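Local coordinates for separin (Saccharomyces cerevisiae, PDB 5U1T), which cleaves the MCD1/SCC1 subunit of cohesin as a caspase-like protease at the onset of anaphase and is held inactive by securin for most of the cell cycle, at residues A[840-843]-A[844-848]; A[1206-1209]-A[1210-1213]; A[1415-1418]-A[1419-1423]. All coordinates share one frame; numbering follows the deposited sequence.

Contact 1 of 3, residues A[840-843]-A[844-848]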
ATOM      1  N   HIS A 840     -20.132   4.442   2.810  1.00 55.71           N
ATOM      2  CA  HIS A 840     -21.552   4.226   2.714  1.00 50.87           C
ATOM      3  C   HIS A 840     -22.036   3.397   3.904  1.00 57.56           C
ATOM      4  O   HIS A 840     -23.039   3.742   4.524  1.00 56.65           O
ATOM      5  CB  HIS A 840     -21.908   3.546   1.415  1.00 47.37           C
ATOM      6  CG  HIS A 840     -23.314   3.061   1.375  1.00 56.08           C
ATOM      7  ND1 HIS A 840     -23.659   1.754   1.656  1.00 54.30           N
ATOM      8  CD2 HIS A 840     -24.473   3.710   1.115  1.00 56.02           C
ATOM      9  CE1 HIS A 840     -24.967   1.617   1.545  1.00 54.20           C
ATOM     10  NE2 HIS A 840     -25.483   2.788   1.220  1.00 57.93           N
ATOM     11  N   ARG A 841     -21.327   2.313   4.218  1.00 53.43           N
ATOM     12  CA  ARG A 841     -21.639   1.526   5.406  1.00 53.92           C
ATOM     13  C   ARG A 841     -21.566   2.417   6.649  1.00 60.97           C
ATOM     14  O   ARG A 841     -22.381   2.306   7.563  1.00 55.17           O
ATOM     15  CB  ARG A 841     -20.689   0.334   5.553  1.00 53.66           C
ATOM     16  CG  ARG A 841     -20.810  -0.427   6.886  1.00 59.96           C
ATOM     17  CD  ARG A 841     -19.754  -1.550   6.987  1.00 78.40           C
ATOM     18  NE  ARG A 841     -19.555  -2.098   8.334  1.00 79.62           N
ATOM     19  CZ  ARG A 841     -20.304  -3.056   8.891  1.00 83.12           C
ATOM     20  NH1 ARG A 841     -20.027  -3.475  10.123  1.00 85.87           N
ATOM     21  NH2 ARG A 841     -21.342  -3.593   8.234  1.00 85.76           N
ATOM     22  N   TYR A 842     -20.595   3.317   6.674  1.00 54.95           N
ATOM     23  CA  TYR A 842     -20.427   4.157   7.839  1.00 55.44           C
ATOM     24  C   TYR A 842     -21.625   5.099   7.996  1.00 58.14           C
ATOM     25  O   TYR A 842     -22.066   5.360   9.103  1.00 55.51           O
ATOM     26  CB  TYR A 842     -19.120   4.951   7.754  1.00 52.26           C
ATOM     27  CG  TYR A 842     -19.050   6.037   8.793  1.00 55.68           C
ATOM     28  CD1 TYR A 842     -18.884   5.719  10.136  1.00 55.50           C
ATOM     29  CD2 TYR A 842     -19.190   7.378   8.440  1.00 53.74           C
ATOM     30  CE1 TYR A 842     -18.839   6.697  11.090  1.00 52.79           C
ATOM     31  CE2 TYR A 842     -19.148   8.357   9.386  1.00 52.66           C
ATOM     32  CZ  TYR A 842     -18.971   8.009  10.712  1.00 53.33           C
ATOM     33  OH  TYR A 842     -18.923   8.977  11.674  1.00 60.76           O
ATOM     34  N   TYR A 843     -22.148   5.597   6.882  1.00 59.18           N
ATOM     35  CA  TYR A 843     -23.265   6.532   6.927  1.00 57.59           C
ATOM     36  C   TYR A 843     -24.526   5.797   7.307  1.00 56.01           C
ATOM     37  O   TYR A 843     -25.451   6.385   7.858  1.00 61.11           O
ATOM     38  CB  TYR A 843     -23.420   7.269   5.588  1.00 51.80           C
ATOM     39  CG  TYR A 843     -22.320   8.282   5.406  1.00 56.72           C
ATOM     40  CD1 TYR A 843     -21.838   8.996   6.501  1.00 64.37           C
ATOM     41  CD2 TYR A 843     -21.729   8.510   4.169  1.00 60.27           C
ATOM     42  CE1 TYR A 843     -20.825   9.917   6.375  1.00 58.96           C
ATOM     43  CE2 TYR A 843     -20.700   9.445   4.033  1.00 60.45           C
ATOM     44  CZ  TYR A 843     -20.258  10.139   5.145  1.00 58.62           C
ATOM     45  OH  TYR A 843     -19.236  11.057   5.054  1.00 66.29           O
ATOM     46  N   MET A 844     -24.547   4.502   7.047  1.00 52.81           N
ATOM     47  CA  MET A 844     -25.644   3.660   7.496  1.00 54.41           C
ATOM     48  C   MET A 844     -25.616   3.511   9.014  1.00 53.98           C
ATOM     49  O   MET A 844     -26.606   3.748   9.670  1.00 54.48           O
ATOM     50  CB  MET A 844     -25.579   2.292   6.834  1.00 52.09           C
ATOM     51  CG  MET A 844     -26.395   2.174   5.568  1.00 57.73           C
ATOM     52  SD  MET A 844     -26.579   0.430   5.081  1.00 76.12           S
ATOM     53  CE  MET A 844     -26.534  -0.403   6.685  1.00 68.29           C
ATOM     54  N   ILE A 845     -24.473   3.116   9.556  1.00 53.32           N
ATOM     55  CA  ILE A 845     -24.285   2.990  10.990  1.00 52.59           C
ATOM     56  C   ILE A 845     -24.609   4.287  11.750  1.00 55.93           C
ATOM     57  O   ILE A 845     -25.274   4.252  12.774  1.00 55.01           O
ATOM     58  CB  ILE A 845     -22.834   2.552  11.313  1.00 53.65           C
ATOM     59  CG1 ILE A 845     -22.529   1.216  10.649  1.00 51.73           C
ATOM     60  CG2 ILE A 845     -22.596   2.453  12.824  1.00 52.38           C
ATOM     61  CD1 ILE A 845     -21.142   0.693  10.953  1.00 55.36           C
ATOM     62  N   THR A 846     -24.154   5.432  11.257  1.00 52.49           N
ATOM     63  CA  THR A 846     -24.428   6.685  11.953  1.00 60.21           C
ATOM     64  C   THR A 846     -25.766   7.277  11.501  1.00 60.04           C
ATOM     65  O   THR A 846     -26.166   8.359  11.937  1.00 54.81           O
ATOM     66  CB  THR A 846     -23.317   7.713  11.732  1.00 55.68           C
ATOM     67  OG1 THR A 846     -23.057   7.819  10.333  1.00 53.52           O
ATOM     68  CG2 THR A 846     -22.059   7.286  12.440  1.00 54.09           C
ATOM     69  N   GLU A 847     -26.434   6.560  10.608  1.00 57.74           N
ATOM     70  CA  GLU A 847     -27.776   6.911  10.185  1.00 61.34           C
ATOM     71  C   GLU A 847     -27.865   8.287   9.571  1.00 59.62           C
ATOM     72  O   GLU A 847     -28.908   8.917   9.628  1.00 60.98           O
ATOM     73  CB  GLU A 847     -28.746   6.822  11.361  1.00 58.31           C
ATOM     74  CG  GLU A 847     -29.015   5.405  11.830  1.00 63.02           C
ATOM     75  CD  GLU A 847     -29.873   5.349  13.099  1.00 66.38           C
ATOM     76  OE1 GLU A 847     -30.064   4.235  13.652  1.00 70.55           O
ATOM     77  OE2 GLU A 847     -30.355   6.418  13.546  1.00 70.15           O
ATOM     78  N   GLN A 848     -26.778   8.760   8.981  1.00 59.41           N
ATOM     79  CA  GLN A 848     -26.826  10.030   8.282  1.00 53.96           C
ATOM     80  C   GLN A 848     -27.422   9.778   6.916  1.00 60.78           C
ATOM     81  O   GLN A 848     -26.708   9.715   5.925  1.00 63.74           O
ATOM     82  CB  GLN A 848     -25.443  10.641   8.182  1.00 57.45           C
ATOM     83  CG  GLN A 848     -24.637  10.397   9.423  1.00 55.52           C
ATOM     84  CD  GLN A 848     -23.326  11.128   9.417  1.00 54.26           C
ATOM     85  OE1 GLN A 848     -22.304  10.601   9.861  1.00 55.50           O
ATOM     86  NE2 GLN A 848     -23.343  12.362   8.927  1.00 60.62           N
TER
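Residues Tyr842 and Tyr843 touch Thr846 and the chain beyond it in a local contact at the C-terminal end of helix 829-845, where the helix stops and the chain turns toward helix 849-863. Two regular bonds show the helix still intact: Ile845 N donates to Arg841 O at 3.0 Å with an N-H...O angle of 171°, and Thr846 N donates to Tyr842 O at 3.0 Å. The Thr846 hydroxyl oxygen OG1 also lies 2.9 Å from Tyr842 O, although whether its proton goes to that carbonyl is left open by the geometry. One residue later the helix breaks. Glu847 takes a positive phi of 59°, its N bonds back to Met844 O at 3.0 Å, and Gln848 N reaches Tyr843 O at 2.9 Å in a weak bond; together these make a Schellman motif. Gln848 then serves as N-cap residue of the next helix.

Side chains line the outside of this last turn. The Tyr842 ring, with CG anti to the backbone N (chi1 168°), leans toward the helix end, where Thr846 OG1 lies over one face and Thr846 CG2 comes within 3.5 Å of CE1. The phenol oxygen of Tyr842 is held by Glu813 in helix 809-825. Thr846 OG1 also lies at the edge of the Tyr843 ring, near its plane, and that ring packs on Leu851 of helix 849-863. On another side Met844 SD approaches the His840 ring obliquely, 4.1 Å from CE1, while Ile845 CD1 sits over one face of the Arg841 guanidinium, 4.1 Å from NE. Ile845 also shares a backbone bond with Lys1507, whose NZ forms a salt bridge with Glu847.

Contact 2 of 3, residues A[1206-1209]-A[1210-1213]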
ATOM      1  N   ILE A1206     -35.850  40.409  12.245  1.00 86.30           N
ATOM      2  CA  ILE A1206     -37.124  40.825  12.804  1.00 90.93           C
ATOM      3  C   ILE A1206     -37.138  42.310  13.133  1.00 95.27           C
ATOM      4  O   ILE A1206     -36.485  42.767  14.078  1.00 90.98           O
ATOM      5  CB  ILE A1206     -37.476  40.057  14.061  1.00 84.89           C
ATOM      6  CG1 ILE A1206     -37.233  38.556  13.854  1.00 84.88           C
ATOM      7  CG2 ILE A1206     -38.906  40.379  14.433  1.00 88.19           C
ATOM      8  CD1 ILE A1206     -38.444  37.683  14.123  1.00 81.15           C
ATOM      9  N   LYS A1207     -37.913  43.063  12.363  1.00 96.36           N
ATOM     10  CA  LYS A1207     -37.887  44.509  12.474  1.00 97.85           C
ATOM     11  C   LYS A1207     -39.255  45.095  12.828  1.00 96.09           C
ATOM     12  O   LYS A1207     -39.359  45.945  13.714  1.00 95.31           O
ATOM     13  CB  LYS A1207     -37.371  45.118  11.168  1.00 96.33           C
ATOM     14  CG  LYS A1207     -36.077  44.485  10.653  1.00 98.62           C
ATOM     15  CD  LYS A1207     -35.733  44.999   9.252  1.00103.61           C
ATOM     16  CE  LYS A1207     -34.356  44.564   8.787  1.00105.21           C
ATOM     17  NZ  LYS A1207     -33.835  45.458   7.682  1.00106.13           N
ATOM     18  N   THR A1208     -40.304  44.652  12.144  1.00 94.92           N
ATOM     19  CA  THR A1208     -41.621  45.262  12.333  1.00 93.62           C
ATOM     20  C   THR A1208     -42.387  44.673  13.515  1.00 96.81           C
ATOM     21  O   THR A1208     -42.017  43.617  14.041  1.00 98.36           O
ATOM     22  CB  THR A1208     -42.491  45.114  11.076  1.00 92.36           C
ATOM     23  OG1 THR A1208     -42.835  43.732  10.888  1.00 97.44           O
ATOM     24  CG2 THR A1208     -41.751  45.626   9.864  1.00 87.84           C
ATOM     25  N   ARG A1209     -43.460  45.361  13.911  1.00100.15           N
ATOM     26  CA  ARG A1209     -44.387  44.874  14.942  1.00101.62           C
ATOM     27  C   ARG A1209     -44.952  43.502  14.547  1.00 98.66           C
ATOM     28  O   ARG A1209     -45.231  42.652  15.400  1.00 93.02           O
ATOM     29  CB  ARG A1209     -45.525  45.886  15.166  1.00101.72           C
ATOM     30  CG  ARG A1209     -46.479  45.562  16.326  1.00101.43           C
ATOM     31  CD  ARG A1209     -47.777  46.389  16.247  1.00101.99           C
ATOM     32  NE  ARG A1209     -48.606  46.288  17.457  1.00108.48           N
ATOM     33  CZ  ARG A1209     -49.536  45.352  17.671  1.00107.65           C
ATOM     34  NH1 ARG A1209     -49.764  44.416  16.749  1.00103.70           N
ATOM     35  NH2 ARG A1209     -50.239  45.344  18.808  1.00105.58           N
ATOM     36  N   GLU A1210     -45.086  43.286  13.240  1.00 99.83           N
ATOM     37  CA  GLU A1210     -45.714  42.082  12.704  1.00100.93           C
ATOM     38  C   GLU A1210     -44.802  40.882  12.795  1.00 98.48           C
ATOM     39  O   GLU A1210     -45.235  39.784  13.151  1.00102.54           O
ATOM     40  CB  GLU A1210     -46.123  42.299  11.251  1.00106.90           C
ATOM     41  CG  GLU A1210     -47.238  43.319  11.072  1.00115.27           C
ATOM     42  CD  GLU A1210     -47.579  43.571   9.600  1.00130.66           C
ATOM     43  OE1 GLU A1210     -46.831  43.102   8.705  1.00137.88           O
ATOM     44  OE2 GLU A1210     -48.603  44.247   9.344  1.00135.79           O
ATOM     45  N   GLU A1211     -43.539  41.082  12.451  1.00 94.43           N
ATOM     46  CA  GLU A1211     -42.578  40.002  12.533  1.00 93.16           C
ATOM     47  C   GLU A1211     -42.360  39.626  13.984  1.00 89.68           C
ATOM     48  O   GLU A1211     -42.121  38.472  14.303  1.00 91.64           O
ATOM     49  CB  GLU A1211     -41.273  40.405  11.869  1.00 96.43           C
ATOM     50  CG  GLU A1211     -41.400  40.481  10.373  1.00 97.00           C
ATOM     51  CD  GLU A1211     -40.599  41.609   9.751  1.00 95.77           C
ATOM     52  OE1 GLU A1211     -40.424  41.566   8.517  1.00 92.49           O
ATOM     53  OE2 GLU A1211     -40.160  42.529  10.482  1.00 91.88           O
ATOM     54  N   ARG A1212     -42.454  40.618  14.857  1.00 89.89           N
ATOM     55  CA  ARG A1212     -42.365  40.404  16.294  1.00 89.89           C
ATOM     56  C   ARG A1212     -43.419  39.411  16.780  1.00 87.09           C
ATOM     57  O   ARG A1212     -43.102  38.450  17.479  1.00 81.23           O
ATOM     58  CB  ARG A1212     -42.531  41.736  17.013  1.00 87.38           C
ATOM     59  CG  ARG A1212     -41.526  42.003  18.098  1.00 86.83           C
ATOM     60  CD  ARG A1212     -41.621  43.456  18.495  1.00 89.91           C
ATOM     61  NE  ARG A1212     -41.168  44.279  17.382  1.00 97.73           N
ATOM     62  CZ  ARG A1212     -41.691  45.449  17.037  1.00 96.68           C
ATOM     63  NH1 ARG A1212     -42.714  45.952  17.725  1.00 99.58           N
ATOM     64  NH2 ARG A1212     -41.187  46.109  15.994  1.00 97.09           N
ATOM     65  N   LYS A1213     -44.668  39.649  16.393  1.00 86.61           N
ATOM     66  CA  LYS A1213     -45.777  38.837  16.857  1.00 83.11           C
ATOM     67  C   LYS A1213     -45.719  37.441  16.257  1.00 84.48           C
ATOM     68  O   LYS A1213     -46.155  36.475  16.887  1.00 82.34           O
ATOM     69  CB  LYS A1213     -47.120  39.519  16.542  1.00 88.69           C
ATOM     70  CG  LYS A1213     -47.378  40.790  17.376  1.00 90.18           C
ATOM     71  CD  LYS A1213     -48.834  41.247  17.354  1.00 87.91           C
ATOM     72  CE  LYS A1213     -49.173  42.006  18.655  1.00 96.22           C
ATOM     73  NZ  LYS A1213     -50.615  42.439  18.821  1.00 97.81           N
TER
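Ile1206 begins the contact by laying its CG2 methyl against Glu1211 CB at 3.5 Å, the two side chains running antiparallel alongside each other. At Lys1207 the backbone takes over at both of its polar atoms. Its N donates to Glu1211 OE2 at 3.0 Å, coming from above the carboxylate plane, and its O accepts from Arg1212 NH2 at 2.9 Å, lying in the plane of that guanidinium.

Thr1208 is the N-cap residue, and with Glu1211 it forms a capping box. Thr1208 N meets Glu1211 OE2 at 2.7 Å in a nearly straight bond (173°), close to the C-O axis; in return Thr1208 OG1 accepts from Glu1211 N at 3.2 Å and, weakly, from Glu1210 N. A chi1 of 68° sets OG1 between the Thr1208 N and carbonyl carbon, turned to the first N-H groups of the helix. OE2 thus gathers two backbone donors, which pins that oxygen and probably limits rotation of the carboxylate. Arg1209 follows with its CA over one face of the Arg1212 guanidinium, 3.4 Å from NH1, and its O accepts from Lys1213 N at 3.2 Å.

This cap closes the loop between the short helix 1200-1203 and the long helix 1209-1237, which in the chain is followed by strand 1248-1249 of the seven-stranded mixed sheet; a chain of another protein packs on Ile1206 and Arg1212.

Contact 3 of 3, residues A[1415-1418]-A[1419-1423]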
ATOM      1  N   ILE A1415     -17.696  33.990  34.038  1.00 73.35           N
ATOM      2  CA  ILE A1415     -17.527  34.488  32.687  1.00 73.99           C
ATOM      3  C   ILE A1415     -18.878  35.051  32.254  1.00 74.26           C
ATOM      4  O   ILE A1415     -19.903  34.402  32.427  1.00 77.77           O
ATOM      5  CB  ILE A1415     -17.040  33.376  31.742  1.00 72.25           C
ATOM      6  CG1 ILE A1415     -15.714  32.806  32.253  1.00 67.82           C
ATOM      7  CG2 ILE A1415     -16.913  33.885  30.324  1.00 70.55           C
ATOM      8  CD1 ILE A1415     -15.214  31.629  31.490  1.00 69.69           C
ATOM      9  N   LEU A1416     -18.894  36.267  31.727  1.00 73.16           N
ATOM     10  CA  LEU A1416     -20.158  36.921  31.409  1.00 75.11           C
ATOM     11  C   LEU A1416     -20.135  37.568  30.032  1.00 73.74           C
ATOM     12  O   LEU A1416     -19.363  38.493  29.805  1.00 82.11           O
ATOM     13  CB  LEU A1416     -20.483  37.969  32.470  1.00 83.63           C
ATOM     14  CG  LEU A1416     -21.840  38.652  32.348  1.00 82.86           C
ATOM     15  CD1 LEU A1416     -22.929  37.601  32.290  1.00 79.83           C
ATOM     16  CD2 LEU A1416     -22.067  39.599  33.520  1.00 84.31           C
ATOM     17  N   ASN A1417     -20.970  37.075  29.117  1.00 72.95           N
ATOM     18  CA  ASN A1417     -21.092  37.653  27.774  1.00 75.40           C
ATOM     19  C   ASN A1417     -19.736  37.696  27.063  1.00 79.15           C
ATOM     20  O   ASN A1417     -19.287  38.759  26.636  1.00 77.19           O
ATOM     21  CB  ASN A1417     -21.715  39.062  27.872  1.00 77.58           C
ATOM     22  CG  ASN A1417     -22.003  39.699  26.514  1.00 76.33           C
ATOM     23  OD1 ASN A1417     -22.110  39.019  25.503  1.00 80.53           O
ATOM     24  ND2 ASN A1417     -22.144  41.020  26.503  1.00 79.89           N
ATOM     25  N   PRO A1418     -19.083  36.527  26.909  1.00 82.73           N
ATOM     26  CA  PRO A1418     -17.698  36.490  26.425  1.00 76.53           C
ATOM     27  C   PRO A1418     -17.577  36.945  24.986  1.00 75.71           C
ATOM     28  O   PRO A1418     -16.511  36.815  24.402  1.00 87.52           O
ATOM     29  CB  PRO A1418     -17.312  35.005  26.535  1.00 77.56           C
ATOM     30  CG  PRO A1418     -18.461  34.318  27.213  1.00 76.44           C
ATOM     31  CD  PRO A1418     -19.660  35.175  26.981  1.00 80.58           C
ATOM     32  N   ASN A1419     -18.651  37.470  24.418  1.00 75.12           N
ATOM     33  CA  ASN A1419     -18.682  37.727  22.994  1.00 72.87           C
ATOM     34  C   ASN A1419     -19.535  38.940  22.659  1.00 77.15           C
ATOM     35  O   ASN A1419     -19.827  39.193  21.492  1.00 80.84           O
ATOM     36  CB  ASN A1419     -19.199  36.486  22.269  1.00 80.37           C
ATOM     37  CG  ASN A1419     -18.834  36.464  20.796  1.00 86.75           C
ATOM     38  OD1 ASN A1419     -17.763  35.970  20.405  1.00 91.98           O
ATOM     39  ND2 ASN A1419     -19.736  36.979  19.962  1.00 82.80           N
ATOM     40  N   GLY A1420     -19.929  39.691  23.686  1.00 76.74           N
ATOM     41  CA  GLY A1420     -20.666  40.930  23.499  1.00 74.78           C
ATOM     42  C   GLY A1420     -21.909  40.791  22.637  1.00 81.72           C
ATOM     43  O   GLY A1420     -22.293  41.735  21.953  1.00 82.15           O
ATOM     44  N   ASP A1421     -22.528  39.611  22.661  1.00 85.36           N
ATOM     45  CA  ASP A1421     -23.723  39.340  21.860  1.00 85.81           C
ATOM     46  C   ASP A1421     -24.951  39.139  22.740  1.00 83.75           C
ATOM     47  O   ASP A1421     -26.007  38.702  22.263  1.00 82.81           O
ATOM     48  CB  ASP A1421     -23.520  38.111  20.956  1.00 78.08           C
ATOM     49  CG  ASP A1421     -22.901  36.934  21.694  1.00 85.10           C
ATOM     50  OD1 ASP A1421     -22.737  37.035  22.931  1.00 81.97           O
ATOM     51  OD2 ASP A1421     -22.585  35.904  21.040  1.00 86.46           O
ATOM     52  N   LEU A1422     -24.799  39.459  24.024  1.00 79.42           N
ATOM     53  CA  LEU A1422     -25.859  39.288  25.009  1.00 82.55           C
ATOM     54  C   LEU A1422     -25.836  40.444  25.991  1.00 83.70           C
ATOM     55  O   LEU A1422     -25.568  40.261  27.179  1.00 82.96           O
ATOM     56  CB  LEU A1422     -25.704  37.970  25.768  1.00 81.84           C
ATOM     57  CG  LEU A1422     -26.056  36.651  25.086  1.00 77.49           C
ATOM     58  CD1 LEU A1422     -25.726  35.502  26.016  1.00 71.32           C
ATOM     59  CD2 LEU A1422     -27.519  36.632  24.690  1.00 76.51           C
ATOM     60  N   SER A1423     -26.140  41.637  25.504  1.00 82.16           N
ATOM     61  CA  SER A1423     -25.801  42.829  26.251  1.00 84.97           C
ATOM     62  C   SER A1423     -26.777  43.127  27.384  1.00 86.08           C
ATOM     63  O   SER A1423     -26.416  43.798  28.355  1.00 86.95           O
ATOM     64  CB  SER A1423     -25.687  44.006  25.285  1.00 85.28           C
ATOM     65  OG  SER A1423     -24.601  43.782  24.380  1.00 89.22           O
TER
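Asn1417 stands where strand 1412-1416 of the six-stranded sheet runs out into the loop before helix 1423-1436, and its side chain bonds to that loop at Asp1421 and Leu1422. This is a strand-to-helix junction of the caspase-like protease domain, and the strand lies between 1444-1447 and 1465-1469.

The chain first folds back on itself in a beta turn: Gly1420 N donates to Asn1417 O at 3.2 Å, with an N-H...O angle of 179°, although the donor stands well above the carbonyl plane. The positive phi of Asn1417 breaks the extended backbone of the strand, and Gly1420 closes the turn with a positive phi of its own.

The amide of Asn1417 then holds the rest of the loop. With CG anti to the backbone N (chi1 -175°), OD1 lies inside the bend, where it accepts from Leu1422 N at 3.1 Å and, in a weak bond, from Asp1421 N at 2.9 Å. The Leu1422 donor arrives 49° out of the amide plane, so it is not lined up with a lone pair. ND2 passes 3.3 Å from Gly1420 CA and has a weak bond to Glu1426 in the following helix. A valine in place of Asn1417 would probably leave the N-H groups of Asp1421 and Leu1422 without their shared acceptor and set the loop free to shift.

Farther round, Asn1419 ND2 reaches Asp1421 OD2 at 3.2 Å in a weak bond, and the same OD2 accepts from the backbone of a chain of another protein, which also packs on Leu1422.

One neutral amide oxygen thus takes two successive backbone N-H groups, neither bond well aligned, just before the helix, tying the strand end to Leu1422, the N-cap residue that lies close to the proposed catalytic cysteine.

In the fold
The three contacts follow one another in series and none touches another. Contacts 2 and 3 lie nearest together, their centres 25 Å apart and their nearest atoms about 14 Å, and both belong to the C50 peptidase part of the chain and touch a chain of another protein, probably the inhibitor securin. Contact 1, on the helical part, is 38 Å from contact 3 and 42 Å from contact 2 between centres. Contact 3 is the one beside the active site: the side chain of Leu1422 is about 7 Å from that of Cys1497, catalytic by similarity. Between contacts 1 and 3 the nearest atoms are still about 26 Å apart.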